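Local structure of Methylcobalamin\: coenzyme M methyltransferase (Methanosarcina mazei, 4AY7) at residues K30-S35 and I318-P323. The protein transfers a methyl group from methylated corrinoid to coenzyme M in methanogenesis, using a zinc ion. Numbering follows the deposited sequence.
Sequences KVPVCS and IDVLAP. With MG (magnesium ion), chain D.
The two proline rings, Pro-32 and Pro-323, meet the opposing segment through their CG and CD atoms. CG of Pro-32 touches Val-320 CG2 at 3.8 Å, the two side chains crossing at about a right angle, and its CD lies 3.5 Å from Asp-319 O; Ala-22 of helix 15-24 and Glu-76 also pack on this proline. In the TIM barrel of this URO-D family enzyme, 320-323 is the last strand, and 30-35 runs parallel to it while also bonding to Glu-76, just before strand 78-80, which is consistent with 30-35 filling the place in the barrel between 320-323 and 78-80. A single bridge joins Val-33 to Leu-321: Leu-321 N donates to Pro-32 O (2.9 Å), and Cys-34 N donates to Leu-321 O. Alongside, Val-33 CG2 meets Leu-321 CD2 at 4.0 Å, both side chains pointing the same way. Val-31 CG1, anti to its backbone N (chi1 171°), reaches within 3.5 Å of Leu-321 N.

CG and CD of Pro-323 both rest on Ser-35 OG, whose stronger partner is Thr-37 O; an alanine in place of Pro-323 would remove CG and CD and would probably open a gap beside that hydroxyl. One water donates to both Ser-35 OG and Pro-323 O. At the other end, Lys-279 and Leu-288 N hold OD2 of Asp-319, while OD1 binds the magnesium ion at 2.2 Å beside two waters.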
loop_
_atom_site.group_PDB
_atom_site.type_symbol
_atom_site.label_atom_id
_atom_site.label_comp_id
_atom_site.label_asym_id
_atom_site.label_seq_id
_atom_site.Cartn_x
_atom_site.Cartn_y
_atom_site.Cartn_z
ATOM N N LYS A 30 2.997 20.317 -10.407
ATOM C CA LYS A 30 4.216 19.520 -10.281
ATOM C C LYS A 30 3.900 18.135 -9.727
ATOM O O LYS A 30 2.840 17.963 -9.180
ATOM C CB LYS A 30 5.240 20.242 -9.367
ATOM C CG LYS A 30 4.885 20.275 -7.897
ATOM C CD LYS A 30 5.755 21.217 -7.062
ATOM C CE LYS A 30 5.389 21.143 -5.610
ATOM N NZ LYS A 30 5.977 22.197 -4.739
ATOM N N VAL A 31 4.749 17.137 -9.966
ATOM C CA VAL A 31 4.514 15.770 -9.480
ATOM C C VAL A 31 4.667 15.755 -7.930
ATOM O O VAL A 31 5.680 16.256 -7.412
ATOM C CB VAL A 31 5.522 14.814 -10.131
ATOM C CG1 VAL A 31 5.484 13.423 -9.503
ATOM C CG2 VAL A 31 5.338 14.802 -11.682
ATOM N N PRO A 32 3.638 15.289 -7.186
ATOM C CA PRO A 32 3.788 15.127 -5.712
ATOM C C PRO A 32 4.776 14.053 -5.428
ATOM O O PRO A 32 4.941 13.120 -6.251
ATOM C CB PRO A 32 2.429 14.640 -5.259
ATOM C CG PRO A 32 1.823 14.080 -6.446
ATOM C CD PRO A 32 2.383 14.707 -7.661
ATOM N N VAL A 33 5.445 14.179 -4.279
ATOM C CA VAL A 33 6.415 13.180 -3.837
ATOM C C VAL A 33 5.961 12.670 -2.508
ATOM O O VAL A 33 5.817 13.435 -1.559
ATOM C CB VAL A 33 7.852 13.676 -3.808
ATOM C CG1 VAL A 33 7.993 14.977 -2.993
ATOM C CG2 VAL A 33 8.801 12.569 -3.386
ATOM N N CYS A 34 5.689 11.385 -2.483
ATOM C CA CYS A 34 5.242 10.756 -1.214
ATOM C C CYS A 34 5.388 9.272 -1.290
ATOM O O CYS A 34 5.948 8.772 -2.262
ATOM C CB CYS A 34 3.819 11.131 -0.905
ATOM S SG CYS A 34 2.661 10.384 -1.995
ATOM N N SER A 35 4.953 8.563 -0.234
ATOM C CA SER A 35 4.914 7.093 -0.261
ATOM C C SER A 35 3.524 6.602 -0.031
ATOM O O SER A 35 2.814 7.126 0.852
ATOM C CB SER A 35 5.883 6.541 0.793
ATOM O OG SER A 35 5.981 5.139 0.611
ATOM N N ILE A 318 6.329 9.557 -14.520
ATOM C CA ILE A 318 5.686 9.120 -13.297
ATOM C C ILE A 318 4.712 10.168 -12.805
ATOM O O ILE A 318 4.952 11.365 -12.960
ATOM C CB ILE A 318 6.758 8.805 -12.222
ATOM C CG1 ILE A 318 6.243 7.724 -11.310
ATOM C CG2 ILE A 318 7.202 10.063 -11.418
ATOM C CD1 ILE A 318 6.294 6.311 -11.924
ATOM N N ASP A 319 3.568 9.729 -12.295
ATOM C CA ASP A 319 2.540 10.617 -11.857
ATOM C C ASP A 319 2.673 11.078 -10.435
ATOM O O ASP A 319 2.254 12.187 -10.076
ATOM C CB ASP A 319 1.197 9.990 -12.145
ATOM C CG ASP A 319 1.029 9.675 -13.613
ATOM O OD1 ASP A 319 0.966 10.654 -14.371
ATOM O OD2 ASP A 319 1.070 8.510 -14.056
ATOM N N VAL A 320 3.156 10.187 -9.601
ATOM C CA VAL A 320 3.442 10.414 -8.191
ATOM C C VAL A 320 4.808 9.775 -7.892
ATOM O O VAL A 320 4.987 8.553 -8.101
ATOM C CB VAL A 320 2.409 9.806 -7.238
ATOM C CG1 VAL A 320 2.925 9.888 -5.786
ATOM C CG2 VAL A 320 1.006 10.491 -7.395
ATOM N N LEU A 321 5.771 10.601 -7.527
ATOM C CA LEU A 321 7.145 10.086 -7.288
ATOM C C LEU A 321 7.153 9.436 -5.914
ATOM O O LEU A 321 6.725 10.055 -4.901
ATOM C CB LEU A 321 8.161 11.177 -7.335
ATOM C CG LEU A 321 9.630 10.871 -7.033
ATOM C CD1 LEU A 321 10.096 9.844 -8.045
ATOM C CD2 LEU A 321 10.572 12.078 -6.944
ATOM N N ALA A 322 7.628 8.197 -5.871
ATOM C CA ALA A 322 7.542 7.404 -4.613
ATOM C C ALA A 322 8.499 6.225 -4.636
ATOM O O ALA A 322 8.936 5.826 -5.695
ATOM C CB ALA A 322 6.091 6.910 -4.395
ATOM N N PRO A 323 8.752 5.588 -3.437
ATOM C CA PRO A 323 9.479 4.332 -3.392
ATOM C C PRO A 323 8.719 3.265 -4.212
ATOM O O PRO A 323 7.487 3.251 -4.237
ATOM C CB PRO A 323 9.492 3.994 -1.900
ATOM C CG PRO A 323 9.345 5.335 -1.225
ATOM C CD PRO A 323 8.407 6.083 -2.093
HETATM MG MG MG D . 0.922 12.155 -15.965
HETATM O O HOH W 1 5.487 4.130 -2.243
HETATM O O HOH W 2 1.015 13.776 -14.749
HETATM O O HOH W 3 2.831 12.076 -16.798
#